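Local coordinates for glutamate--tRNA ligase (Elizabethkingia anophelis, PDB 6B1Z), which probably catalyses the ATP-dependent attachment of glutamate to its cognate tRNA, as a class I aminoacyl-tRNA synthetase, at residues G408-F412 with L490-I494; Y138-R143 with R170-L175; V12-F16 with D35-A39; L303-N309 with F354-L359. One frame throughout, in Å; residues are numbered along the deposited sequence.

Contact 1 (G408-F412 with L490-I494); sequences GKFFF and LMEMI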
loop_
_atom_site.group_PDB
_atom_site.type_symbol
_atom_site.label_atom_id
_atom_site.label_comp_id
_atom_site.label_asym_id
_atom_site.label_seq_id
_atom_site.Cartn_x
_atom_site.Cartn_y
_atom_site.Cartn_z
ATOM N N GLY A 408 -10.430 8.662 25.704
ATOM C CA GLY A 408 -10.962 9.801 26.433
ATOM C C GLY A 408 -12.429 9.643 26.776
ATOM O O GLY A 408 -13.192 10.622 26.762
ATOM N N LYS A 409 -12.838 8.419 27.116
ATOM C CA LYS A 409 -14.258 8.186 27.345
ATOM C C LYS A 409 -14.767 8.929 28.572
ATOM O O LYS A 409 -15.962 9.236 28.638
ATOM C CB LYS A 409 -14.534 6.685 27.458
ATOM C CG LYS A 409 -14.426 5.948 26.117
ATOM C CD LYS A 409 -14.767 4.477 26.256
ATOM C CE LYS A 409 -14.567 3.745 24.938
ATOM N NZ LYS A 409 -14.864 2.292 25.060
ATOM N N PHE A 410 -13.878 9.268 29.513
ATOM C CA PHE A 410 -14.247 10.038 30.701
ATOM C C PHE A 410 -14.716 11.449 30.383
ATOM O O PHE A 410 -15.290 12.096 31.261
ATOM C CB PHE A 410 -13.063 10.104 31.665
ATOM C CG PHE A 410 -11.751 10.346 30.973
ATOM C CD1 PHE A 410 -10.893 9.294 30.702
ATOM C CD2 PHE A 410 -11.395 11.622 30.559
ATOM C CE1 PHE A 410 -9.689 9.505 30.032
ATOM C CE2 PHE A 410 -10.195 11.850 29.893
ATOM C CZ PHE A 410 -9.343 10.788 29.632
ATOM N N PHE A 411 -14.492 11.953 29.166
ATOM C CA PHE A 411 -15.067 13.247 28.818
ATOM C C PHE A 411 -16.570 13.158 28.634
ATOM O O PHE A 411 -17.263 14.177 28.744
ATOM C CB PHE A 411 -14.442 13.804 27.531
ATOM C CG PHE A 411 -13.033 14.303 27.697
ATOM C CD1 PHE A 411 -12.752 15.403 28.499
ATOM C CD2 PHE A 411 -11.992 13.700 27.011
ATOM C CE1 PHE A 411 -11.452 15.876 28.628
ATOM C CE2 PHE A 411 -10.687 14.163 27.146
ATOM C CZ PHE A 411 -10.422 15.252 27.955
ATOM N N PHE A 412 -17.083 11.963 28.358
ATOM C CA PHE A 412 -18.466 11.767 27.959
ATOM C C PHE A 412 -19.248 10.834 28.872
ATOM O O PHE A 412 -20.483 10.848 28.821
ATOM C CB PHE A 412 -18.513 11.221 26.523
ATOM C CG PHE A 412 -17.556 11.906 25.588
ATOM C CD1 PHE A 412 -17.865 13.147 25.045
ATOM C CD2 PHE A 412 -16.343 11.319 25.264
ATOM C CE1 PHE A 412 -16.984 13.781 24.190
ATOM C CE2 PHE A 412 -15.457 11.950 24.410
ATOM C CZ PHE A 412 -15.779 13.180 23.875
ATOM N N LEU A 490 -9.754 18.514 32.624
ATOM C CA LEU A 490 -10.880 17.584 32.594
ATOM C C LEU A 490 -12.111 18.175 33.272
ATOM O O LEU A 490 -13.232 18.047 32.760
ATOM C CB LEU A 490 -10.485 16.261 33.252
ATOM C CG LEU A 490 -11.614 15.233 33.391
ATOM C CD1 LEU A 490 -12.275 14.978 32.046
ATOM C CD2 LEU A 490 -11.072 13.936 33.972
ATOM N N MET A 491 -11.927 18.825 34.424
ATOM C CA MET A 491 -13.063 19.418 35.124
ATOM C C MET A 491 -13.754 20.470 34.264
ATOM O O MET A 491 -14.986 20.509 34.192
ATOM C CB MET A 491 -12.611 20.018 36.454
ATOM C CG MET A 491 -12.157 18.976 37.458
ATOM S SD MET A 491 -11.090 19.636 38.752
ATOM C CE MET A 491 -12.304 20.450 39.789
ATOM N N GLU A 492 -12.971 21.316 33.585
ATOM C CA GLU A 492 -13.562 22.319 32.702
ATOM C C GLU A 492 -14.380 21.669 31.592
ATOM O O GLU A 492 -15.442 22.179 31.217
ATOM C CB GLU A 492 -12.470 23.208 32.103
ATOM C CG GLU A 492 -13.004 24.264 31.138
ATOM C CD GLU A 492 -11.907 24.989 30.381
ATOM O OE1 GLU A 492 -10.829 25.219 30.964
ATOM O OE2 GLU A 492 -12.123 25.324 29.196
ATOM N N MET A 493 -13.905 20.538 31.063
ATOM C CA MET A 493 -14.579 19.903 29.932
ATOM C C MET A 493 -15.922 19.311 30.347
ATOM O O MET A 493 -16.927 19.490 29.651
ATOM C CB MET A 493 -13.681 18.831 29.313
ATOM C CG MET A 493 -12.456 19.359 28.556
ATOM S SD MET A 493 -12.853 20.489 27.197
ATOM C CE MET A 493 -12.604 22.070 28.003
ATOM N N ILE A 494 -15.963 18.604 31.479
ATOM C CA ILE A 494 -17.215 17.972 31.888
ATOM C C ILE A 494 -18.130 18.931 32.644
ATOM O O ILE A 494 -19.326 18.646 32.789
ATOM C CB ILE A 494 -16.962 16.712 32.736
ATOM C CG1 ILE A 494 -16.300 17.073 34.068
ATOM C CG2 ILE A 494 -16.129 15.704 31.957
ATOM C CD1 ILE A 494 -16.098 15.889 34.994
#
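F410 O takes a hydrogen bond from R502 NH1, two turns further along the helix that carries I494, while the methyl I494 CG2 of this helix, 487-507, lies 3.8 Å from F410 O. That branch also lies 3.7 Å from F411 O, so consecutive carbonyls of the turn 408-412 meet one methyl. The rest of the contact is apolar. L490 CD1 reaches the F411 ring at CD1, 3.6 Å away, and comes to 3.8 Å from F410 CD2, bridging the two phenylalanines. M493 runs alongside F411, its CG 3.6 Å from F411 CE1, before the chain bends at chi2 (-58°) and carries its end off. Within the turn, F410 CE2 stands over one face of the F411 ring. In this all-helical anticodon-binding region, the turn follows helix 401-406 and abuts helix 487-507; I390 and M394 of helix 384-394 also pack on F411, and L478 and V479 of helix 467-479 back L490.

Contact 2 (Y138-R143 with R170-L175); sequences YNYETR and RFKMPL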
loop_
_atom_site.group_PDB
_atom_site.type_symbol
_atom_site.label_atom_id
_atom_site.label_comp_id
_atom_site.label_asym_id
_atom_site.label_seq_id
_atom_site.Cartn_x
_atom_site.Cartn_y
_atom_site.Cartn_z
ATOM N N TYR A 138 9.497 -25.803 -21.247
ATOM C CA TYR A 138 9.438 -25.787 -22.706
ATOM C C TYR A 138 10.603 -24.936 -23.190
ATOM O O TYR A 138 10.578 -23.709 -23.044
ATOM C CB TYR A 138 8.094 -25.209 -23.151
ATOM C CG TYR A 138 7.546 -25.717 -24.481
ATOM C CD1 TYR A 138 8.284 -25.608 -25.654
ATOM C CD2 TYR A 138 6.270 -26.286 -24.556
ATOM C CE1 TYR A 138 7.773 -26.058 -26.877
ATOM C CE2 TYR A 138 5.748 -26.734 -25.765
ATOM C CZ TYR A 138 6.514 -26.629 -26.920
ATOM O OH TYR A 138 5.993 -27.075 -28.108
ATOM N N ASN A 139 11.641 -25.565 -23.737
ATOM C CA ASN A 139 12.895 -24.849 -23.969
ATOM C C ASN A 139 13.665 -25.533 -25.095
ATOM O O ASN A 139 13.147 -26.423 -25.779
ATOM C CB ASN A 139 13.716 -24.766 -22.672
ATOM C CG ASN A 139 14.127 -26.140 -22.143
ATOM O OD1 ASN A 139 13.956 -27.161 -22.817
ATOM N ND2 ASN A 139 14.679 -26.162 -20.936
ATOM N N TYR A 140 14.922 -25.126 -25.281
ATOM C CA TYR A 140 15.724 -25.711 -26.352
ATOM C C TYR A 140 15.820 -27.229 -26.216
ATOM O O TYR A 140 15.788 -27.949 -27.220
ATOM C CB TYR A 140 17.120 -25.084 -26.359
ATOM C CG TYR A 140 17.919 -25.479 -27.576
ATOM C CD1 TYR A 140 18.583 -26.698 -27.620
ATOM C CD2 TYR A 140 17.992 -24.645 -28.691
ATOM C CE1 TYR A 140 19.301 -27.074 -28.726
ATOM C CE2 TYR A 140 18.705 -25.020 -29.813
ATOM C CZ TYR A 140 19.363 -26.233 -29.816
ATOM O OH TYR A 140 20.092 -26.641 -30.918
ATOM N N GLU A 141 15.935 -27.728 -24.982
ATOM C CA GLU A 141 16.115 -29.158 -24.737
ATOM C C GLU A 141 14.881 -29.984 -25.070
ATOM O O GLU A 141 15.013 -31.145 -25.488
ATOM C CB GLU A 141 16.483 -29.384 -23.274
ATOM C CG GLU A 141 17.892 -28.951 -22.913
ATOM C CD GLU A 141 18.192 -29.163 -21.439
ATOM O OE1 GLU A 141 17.261 -29.027 -20.607
ATOM O OE2 GLU A 141 19.359 -29.467 -21.116
ATOM N N THR A 142 13.682 -29.435 -24.857
ATOM C CA THR A 142 12.446 -30.199 -24.989
ATOM C C THR A 142 11.652 -29.870 -26.244
ATOM O O THR A 142 10.735 -30.624 -26.590
ATOM C CB THR A 142 11.529 -29.989 -23.764
ATOM O OG1 THR A 142 11.209 -28.594 -23.617
ATOM C CG2 THR A 142 12.198 -30.464 -22.474
ATOM N N ARG A 143 11.958 -28.763 -26.930
ATOM C CA ARG A 143 11.034 -28.359 -27.985
ATOM C C ARG A 143 10.996 -29.373 -29.123
ATOM O O ARG A 143 9.955 -29.536 -29.766
ATOM C CB ARG A 143 11.369 -26.954 -28.499
ATOM C CG ARG A 143 12.622 -26.855 -29.321
ATOM C CD ARG A 143 12.720 -25.470 -29.977
ATOM N NE ARG A 143 13.107 -24.413 -29.050
ATOM C CZ ARG A 143 14.211 -23.677 -29.171
ATOM N NH1 ARG A 143 15.055 -23.897 -30.185
ATOM N NH2 ARG A 143 14.473 -22.717 -28.286
ATOM N N ARG A 170 5.270 -19.084 -29.535
ATOM C CA ARG A 170 6.289 -19.106 -28.501
ATOM C C ARG A 170 7.541 -18.378 -28.960
ATOM O O ARG A 170 7.859 -18.352 -30.152
ATOM C CB ARG A 170 6.677 -20.538 -28.131
ATOM C CG ARG A 170 5.647 -21.223 -27.251
ATOM C CD ARG A 170 6.087 -22.656 -26.916
ATOM N NE ARG A 170 5.059 -23.328 -26.124
ATOM C CZ ARG A 170 4.956 -23.254 -24.797
ATOM N NH1 ARG A 170 5.824 -22.539 -24.091
ATOM N NH2 ARG A 170 3.976 -23.903 -24.183
ATOM N N PHE A 171 8.243 -17.787 -27.998
ATOM C CA PHE A 171 9.562 -17.245 -28.275
ATOM C C PHE A 171 10.553 -18.392 -28.453
ATOM O O PHE A 171 10.516 -19.363 -27.702
ATOM C CB PHE A 171 10.006 -16.353 -27.114
ATOM C CG PHE A 171 11.322 -15.678 -27.344
ATOM C CD1 PHE A 171 11.402 -14.530 -28.120
ATOM C CD2 PHE A 171 12.484 -16.187 -26.767
ATOM C CE1 PHE A 171 12.618 -13.890 -28.317
ATOM C CE2 PHE A 171 13.704 -15.552 -26.964
ATOM C CZ PHE A 171 13.779 -14.425 -27.749
ATOM N N LYS A 172 11.446 -18.276 -29.439
ATOM C CA LYS A 172 12.483 -19.298 -29.660
ATOM C C LYS A 172 13.767 -18.882 -28.942
ATOM O O LYS A 172 14.563 -18.092 -29.463
ATOM C CB LYS A 172 12.714 -19.504 -31.150
ATOM C CG LYS A 172 13.637 -20.679 -31.476
ATOM C CD LYS A 172 13.803 -20.791 -32.989
ATOM C CE LYS A 172 14.717 -21.940 -33.360
ATOM N NZ LYS A 172 16.140 -21.591 -33.142
ATOM N N MET A 173 13.986 -19.429 -27.750
ATOM C CA MET A 173 15.165 -19.051 -26.977
ATOM C C MET A 173 16.424 -19.445 -27.736
ATOM O O MET A 173 16.542 -20.603 -28.167
ATOM C CB MET A 173 15.189 -19.726 -25.610
ATOM C CG MET A 173 14.726 -18.858 -24.490
ATOM S SD MET A 173 15.766 -17.400 -24.247
ATOM C CE MET A 173 14.506 -16.423 -23.409
ATOM N N PRO A 174 17.371 -18.521 -27.925
ATOM C CA PRO A 174 18.645 -18.866 -28.565
ATOM C C PRO A 174 19.380 -19.977 -27.829
ATOM O O PRO A 174 19.242 -20.144 -26.614
ATOM C CB PRO A 174 19.442 -17.552 -28.498
ATOM C CG PRO A 174 18.400 -16.473 -28.420
ATOM C CD PRO A 174 17.227 -17.071 -27.670
ATOM N N LEU A 175 20.170 -20.734 -28.594
ATOM C CA LEU A 175 21.079 -21.738 -28.040
ATOM C C LEU A 175 22.312 -21.076 -27.417
ATOM O O LEU A 175 23.053 -20.359 -28.099
ATOM C CB LEU A 175 21.490 -22.716 -29.140
ATOM C CG LEU A 175 22.531 -23.786 -28.750
ATOM C CD1 LEU A 175 22.018 -24.635 -27.599
ATOM C CD2 LEU A 175 22.911 -24.654 -29.935
#
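The guanidinium of R170 lies flat on the ring of Y138, a stacked cation-pi pair with planes only 13° apart and R170 CZ 3.7 Å from the ring centroid. R170 leaves strand 168-171, the middle strand of a three-stranded antiparallel sheet, in an insertion of the catalytic domain that probably serves the tRNA acceptor end, as in relatives. The R170 chain is extended from CG to NE, so CD also meets the ring face. Polar ends are held from outside: D198 O accepts from R170 NH1, and D117 binds Y138 OH. N139 begins an Asx motif, OD1 taking T142 N at 3.1 Å. The guanidinium of R143 is sandwiched between K172 CG and Y140 CA; its salt bridge to D198 probably eases the nearness of K172 NZ, 3.9 Å from R143 NH1. L175 CD1 sits over the Y140 ring, 3.8 Å from its centroid. R143 NH2 donates in the carbonyl plane to a lone pair of M173 O, 3.0 Å away at 159°.

Contact 3 (V12-F16 with D35-A39); sequences VRVRF and DYLFA. With FMT (formic acid), chain C.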
loop_
_atom_site.group_PDB
_atom_site.type_symbol
_atom_site.label_atom_id
_atom_site.label_comp_id
_atom_site.label_asym_id
_atom_site.label_seq_id
_atom_site.Cartn_x
_atom_site.Cartn_y
_atom_site.Cartn_z
ATOM N N VAL A 12 11.243 11.989 -19.999
ATOM C CA VAL A 12 11.020 10.762 -19.243
ATOM C C VAL A 12 9.549 10.372 -19.321
ATOM O O VAL A 12 8.652 11.209 -19.158
ATOM C CB VAL A 12 11.480 10.951 -17.789
ATOM C CG1 VAL A 12 10.936 9.870 -16.891
ATOM C CG2 VAL A 12 13.008 11.004 -17.744
ATOM N N ARG A 13 9.291 9.092 -19.584
ATOM C CA ARG A 13 7.933 8.550 -19.571
ATOM C C ARG A 13 7.954 7.212 -18.849
ATOM O O ARG A 13 8.687 6.301 -19.252
ATOM C CB ARG A 13 7.392 8.400 -21.000
ATOM C CG ARG A 13 7.180 9.739 -21.702
ATOM C CD ARG A 13 6.750 9.600 -23.147
ATOM N NE ARG A 13 5.560 8.767 -23.316
ATOM C CZ ARG A 13 4.308 9.142 -23.049
ATOM N NH1 ARG A 13 4.035 10.356 -22.559
ATOM N NH2 ARG A 13 3.320 8.280 -23.247
ATOM N N VAL A 14 7.176 7.107 -17.776
ATOM C CA VAL A 14 7.078 5.893 -16.972
ATOM C C VAL A 14 5.626 5.436 -16.980
ATOM O O VAL A 14 4.714 6.215 -17.250
ATOM C CB VAL A 14 7.563 6.111 -15.521
ATOM C CG1 VAL A 14 9.030 6.533 -15.505
ATOM C CG2 VAL A 14 6.675 7.150 -14.817
ATOM N N ARG A 15 5.404 4.162 -16.659
ATOM C CA ARG A 15 4.029 3.682 -16.580
ATOM C C ARG A 15 3.838 2.721 -15.415
ATOM O O ARG A 15 4.676 1.858 -15.139
ATOM C CB ARG A 15 3.572 3.012 -17.899
ATOM C CG ARG A 15 4.009 1.546 -18.111
ATOM C CD ARG A 15 5.527 1.357 -18.138
ATOM N NE ARG A 15 5.882 0.012 -18.590
ATOM C CZ ARG A 15 5.946 -1.065 -17.813
ATOM N NH1 ARG A 15 5.697 -0.977 -16.508
ATOM N NH2 ARG A 15 6.268 -2.246 -18.347
ATOM N N PHE A 16 2.706 2.885 -14.739
ATOM C CA PHE A 16 2.224 1.928 -13.762
ATOM C C PHE A 16 1.296 0.989 -14.515
ATOM O O PHE A 16 0.345 1.454 -15.163
ATOM C CB PHE A 16 1.509 2.670 -12.628
ATOM C CG PHE A 16 1.065 1.790 -11.495
ATOM C CD1 PHE A 16 1.934 0.883 -10.920
ATOM C CD2 PHE A 16 -0.226 1.907 -10.981
ATOM C CE1 PHE A 16 1.528 0.085 -9.871
ATOM C CE2 PHE A 16 -0.639 1.103 -9.920
ATOM C CZ PHE A 16 0.241 0.194 -9.371
ATOM N N ASP A 35 7.317 5.477 -9.637
ATOM C CA ASP A 35 6.988 5.982 -10.974
ATOM C C ASP A 35 6.673 7.472 -10.946
ATOM O O ASP A 35 7.198 8.258 -11.749
ATOM C CB ASP A 35 5.762 5.255 -11.534
ATOM C CG ASP A 35 6.062 3.902 -12.096
ATOM O OD1 ASP A 35 7.114 3.733 -12.757
ATOM O OD2 ASP A 35 5.198 3.002 -11.909
ATOM N N TYR A 36 5.756 7.860 -10.056
ATOM C CA TYR A 36 5.297 9.241 -9.979
ATOM C C TYR A 36 6.435 10.176 -9.600
ATOM O O TYR A 36 6.661 11.203 -10.255
ATOM C CB TYR A 36 4.161 9.320 -8.958
ATOM C CG TYR A 36 3.494 10.671 -8.835
ATOM C CD1 TYR A 36 2.652 11.147 -9.830
ATOM C CD2 TYR A 36 3.697 11.462 -7.710
ATOM C CE1 TYR A 36 2.034 12.374 -9.709
ATOM C CE2 TYR A 36 3.085 12.689 -7.580
ATOM C CZ TYR A 36 2.256 13.148 -8.589
ATOM O OH TYR A 36 1.648 14.381 -8.465
ATOM N N LEU A 37 7.180 9.816 -8.552
ATOM C CA LEU A 37 8.285 10.656 -8.104
ATOM C C LEU A 37 9.343 10.795 -9.185
ATOM O O LEU A 37 9.866 11.892 -9.407
ATOM C CB LEU A 37 8.902 10.080 -6.825
ATOM C CG LEU A 37 8.008 10.049 -5.575
ATOM C CD1 LEU A 37 8.743 9.417 -4.394
ATOM C CD2 LEU A 37 7.543 11.460 -5.221
ATOM N N PHE A 38 9.660 9.699 -9.880
ATOM C CA PHE A 38 10.674 9.764 -10.930
ATOM C C PHE A 38 10.208 10.642 -12.084
ATOM O O PHE A 38 10.971 11.479 -12.584
ATOM C CB PHE A 38 11.020 8.357 -11.422
ATOM C CG PHE A 38 12.164 8.319 -12.401
ATOM C CD1 PHE A 38 13.472 8.437 -11.970
ATOM C CD2 PHE A 38 11.924 8.151 -13.760
ATOM C CE1 PHE A 38 14.519 8.402 -12.875
ATOM C CE2 PHE A 38 12.973 8.115 -14.662
ATOM C CZ PHE A 38 14.260 8.232 -14.220
ATOM N N ALA A 39 8.952 10.486 -12.506
ATOM C CA ALA A 39 8.437 11.325 -13.589
ATOM C C ALA A 39 8.402 12.794 -13.181
ATOM O O ALA A 39 8.877 13.668 -13.920
ATOM C CB ALA A 39 7.045 10.850 -14.009
HETATM C C FMT C . 5.821 -4.621 -15.931
HETATM O O1 FMT C . 5.755 -3.593 -15.249
HETATM O O2 FMT C . 6.535 -4.743 -16.940
HETATM O O HOH W 1 7.731 2.613 -15.376
#
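Strand 13-16 and the helical segment 35-39 run almost antiparallel, their axes at 168° and 8.3 Å apart at closest approach. They are the first strand and the helix of the beta-alpha-beta unit formed by strand 13-16, helix 26-41 and strand 45-48, part of the Rossmann-type fold of class I synthetases; the helix begins in a HIGH-type signature. V12 and V14 point to the helix, R13 and R15 away from it. V12 CG1 presses on F38 CE2 at 3.5 Å, and V14 CG1 meets the edge of the same ring at F38 CD2, 3.7 Å away. The other branch of V14 fits against the helix backbone, with CG2 3.3 Å from D35 O and close to A39 CB. D35 is the polar member of this buried face: water 1 accepts from R15 N at 3.1 Å and donates to D35 OD1 at 2.9 Å, linking helix to strand. On the far side, D218 forms a salt bridge with R15 NE. A formic acid molecule, probably from the crystallisation liquor, is bound by both R15 and R228 NH1, consistent with the pocket that holds the glutamate carboxylate in relatives. It lies at the edge of the R15 guanidinium, near its plane, held by R15 NH1 to O1 at 2.9 Å and R15 NH2 to O2 at 2.9 Å, the latter with an N-H...O angle of 170°.

Contact 4 (L303-N309 with F354-L359); sequences LPEAFIN and FNQQYL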
loop_
_atom_site.group_PDB
_atom_site.type_symbol
_atom_site.label_atom_id
_atom_site.label_comp_id
_atom_site.label_asym_id
_atom_site.label_seq_id
_atom_site.Cartn_x
_atom_site.Cartn_y
_atom_site.Cartn_z
ATOM N N LEU A 303 -3.562 8.565 7.703
ATOM C CA LEU A 303 -3.639 9.778 6.912
ATOM C C LEU A 303 -2.850 9.559 5.623
ATOM O O LEU A 303 -1.777 8.963 5.666
ATOM C CB LEU A 303 -3.061 10.956 7.697
ATOM C CG LEU A 303 -3.725 11.193 9.058
ATOM C CD1 LEU A 303 -2.888 12.158 9.885
ATOM C CD2 LEU A 303 -5.143 11.709 8.868
ATOM N N PRO A 304 -3.377 9.960 4.460
ATOM C CA PRO A 304 -2.681 9.615 3.209
ATOM C C PRO A 304 -1.273 10.181 3.120
ATOM O O PRO A 304 -0.383 9.520 2.566
ATOM C CB PRO A 304 -3.602 10.183 2.119
ATOM C CG PRO A 304 -4.454 11.235 2.821
ATOM C CD PRO A 304 -4.635 10.697 4.226
ATOM N N GLU A 305 -1.035 11.378 3.662
ATOM C CA GLU A 305 0.307 11.945 3.650
ATOM C C GLU A 305 1.265 11.120 4.494
ATOM O O GLU A 305 2.444 10.982 4.143
ATOM C CB GLU A 305 0.274 13.377 4.165
ATOM C CG GLU A 305 -0.602 14.305 3.333
ATOM C CD GLU A 305 -2.080 14.276 3.730
ATOM O OE1 GLU A 305 -2.492 13.506 4.646
ATOM O OE2 GLU A 305 -2.841 15.061 3.114
ATOM N N ALA A 306 0.776 10.582 5.618
ATOM C CA ALA A 306 1.619 9.738 6.464
ATOM C C ALA A 306 1.835 8.379 5.826
ATOM O O ALA A 306 2.952 7.845 5.851
ATOM C CB ALA A 306 0.979 9.578 7.840
ATOM N N PHE A 307 0.772 7.815 5.253
ATOM C CA PHE A 307 0.863 6.539 4.555
ATOM C C PHE A 307 1.908 6.576 3.442
ATOM O O PHE A 307 2.771 5.691 3.365
ATOM C CB PHE A 307 -0.510 6.178 3.996
ATOM C CG PHE A 307 -0.511 4.926 3.149
ATOM C CD1 PHE A 307 -0.256 3.692 3.725
ATOM C CD2 PHE A 307 -0.787 5.000 1.789
ATOM C CE1 PHE A 307 -0.262 2.532 2.946
ATOM C CE2 PHE A 307 -0.800 3.858 0.994
ATOM C CZ PHE A 307 -0.546 2.626 1.575
ATOM N N ILE A 308 1.841 7.584 2.563
ATOM C CA ILE A 308 2.748 7.574 1.419
ATOM C C ILE A 308 4.174 7.946 1.837
ATOM O O ILE A 308 5.143 7.457 1.240
ATOM C CB ILE A 308 2.180 8.458 0.289
ATOM C CG1 ILE A 308 2.798 8.032 -1.050
ATOM C CG2 ILE A 308 2.359 9.953 0.603
ATOM C CD1 ILE A 308 2.465 6.581 -1.433
ATOM N N ASN A 309 4.337 8.745 2.901
ATOM C CA ASN A 309 5.667 8.979 3.463
ATOM C C ASN A 309 6.278 7.659 3.947
ATOM O O ASN A 309 7.463 7.377 3.703
ATOM C CB ASN A 309 5.539 10.017 4.604
ATOM C CG ASN A 309 6.867 10.695 5.000
ATOM O OD1 ASN A 309 6.850 11.736 5.662
ATOM N ND2 ASN A 309 8.007 10.091 4.659
ATOM N N PHE A 354 4.649 7.323 11.857
ATOM C CA PHE A 354 4.362 8.325 10.832
ATOM C C PHE A 354 2.971 8.920 11.017
ATOM O O PHE A 354 2.796 10.142 10.900
ATOM C CB PHE A 354 4.490 7.724 9.428
ATOM C CG PHE A 354 5.879 7.807 8.844
ATOM C CD1 PHE A 354 6.438 9.036 8.476
ATOM C CD2 PHE A 354 6.620 6.655 8.629
ATOM C CE1 PHE A 354 7.720 9.105 7.926
ATOM C CE2 PHE A 354 7.890 6.714 8.071
ATOM C CZ PHE A 354 8.447 7.935 7.715
ATOM N N ASN A 355 1.963 8.077 11.278
ATOM C CA ASN A 355 0.607 8.599 11.452
ATOM C C ASN A 355 0.557 9.565 12.625
ATOM O O ASN A 355 -0.035 10.648 12.528
ATOM C CB ASN A 355 -0.421 7.478 11.648
ATOM C CG ASN A 355 -1.754 7.809 10.950
ATOM O OD1 ASN A 355 -1.766 8.095 9.751
ATOM N ND2 ASN A 355 -2.855 7.844 11.706
ATOM N N GLN A 356 1.181 9.184 13.740
ATOM C CA GLN A 356 1.209 10.054 14.912
ATOM C C GLN A 356 1.877 11.386 14.590
ATOM O O GLN A 356 1.393 12.449 14.998
ATOM C CB GLN A 356 1.942 9.348 16.053
ATOM C CG GLN A 356 1.854 10.115 17.344
ATOM C CD GLN A 356 2.396 9.320 18.481
ATOM O OE1 GLN A 356 1.646 8.745 19.279
ATOM N NE2 GLN A 356 3.710 9.246 18.554
ATOM N N GLN A 357 3.008 11.343 13.884
ATOM C CA GLN A 357 3.721 12.574 13.553
ATOM C C GLN A 357 2.834 13.520 12.758
ATOM O O GLN A 357 2.809 14.728 13.025
ATOM C CB GLN A 357 4.996 12.275 12.755
ATOM C CG GLN A 357 6.043 11.416 13.461
ATOM C CD GLN A 357 6.307 11.829 14.885
ATOM O OE1 GLN A 357 6.999 12.813 15.142
ATOM N NE2 GLN A 357 5.757 11.074 15.830
ATOM N N TYR A 358 2.099 12.987 11.778
ATOM C CA TYR A 358 1.249 13.837 10.947
ATOM C C TYR A 358 0.014 14.295 11.706
ATOM O O TYR A 358 -0.408 15.449 11.559
ATOM C CB TYR A 358 0.871 13.108 9.641
ATOM C CG TYR A 358 1.933 13.192 8.558
ATOM C CD1 TYR A 358 3.020 12.323 8.534
ATOM C CD2 TYR A 358 1.857 14.162 7.566
ATOM C CE1 TYR A 358 3.997 12.419 7.539
ATOM C CE2 TYR A 358 2.813 14.264 6.582
ATOM C CZ TYR A 358 3.873 13.387 6.563
ATOM O OH TYR A 358 4.811 13.520 5.580
ATOM N N LEU A 359 -0.561 13.424 12.542
ATOM C CA LEU A 359 -1.757 13.800 13.298
ATOM C C LEU A 359 -1.466 14.957 14.239
ATOM O O LEU A 359 -2.270 15.899 14.353
ATOM C CB LEU A 359 -2.266 12.584 14.076
ATOM C CG LEU A 359 -3.512 12.751 14.953
ATOM C CD1 LEU A 359 -4.666 13.235 14.114
ATOM C CD2 LEU A 359 -3.858 11.419 15.605
HETATM O O HOH W 2 3.971 12.777 2.552
#
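A306 and Y358 form the tight part of this contact: A306 CB lies 3.5 Å from Y358 CD1, and A306 CA sits over one face of the tyrosine ring. The small alanine lets the helices close in, with A306 CA and N355 CA 5.2 Å apart. Hydrogen bonds pin both ends. N355 OD1 receives L303 N through a lone pair in its carbonyl plane, 2.8 Å away at 166°, while N355 ND2 binds G301 O and T399 O. At the other end Y358 OH donates to N309 OD1 at 2.7 Å, near the phenol plane but tilted out of the amide carbonyl plane. That oxygen also takes V325 N, so both ends of the amide are bonded, OD1 to two donors and ND2 to E323 O. F354 CE1 lies against it, 3.4 Å from N309 ND2. The looser side, open to solvent, is at E305: CB touches Y358 CE2 at 3.6 Å, but the chain turns off at chi2 (85°) and the carboxylate leaves the contact. Water 2 bridges E305 O and Y358 OH here. Segments 304-309 and 354-359 cross at 142°, an antiparallel alpha-alpha packing that joins the catalytic part of the enzyme to the start of its anticodon-binding part.

The contacts are spread along an elongated chain: the centres of contacts 1 and 2 lie 74 Å apart on opposite sides of its centre. Contacts 3 and 4 are nearer the middle, about 7 Å apart at their nearest atoms, and helix 26-41, which supplies half of contact 3, also packs against F307 and I308 from 303-309. Contacts 1, 3 and 4 are largely buried; contact 2 is partly exposed and relies most on charged side chains. Aromatic and aliphatic groups carry contact 1 in the helical anticodon-binding region. Contact 3 combines an apolar strand-helix face with a water and a formic acid site, whereas hydrogen bonds using the N355 and N309 side chains fasten the helices of contact 4, where the catalytic and anticodon-binding families meet.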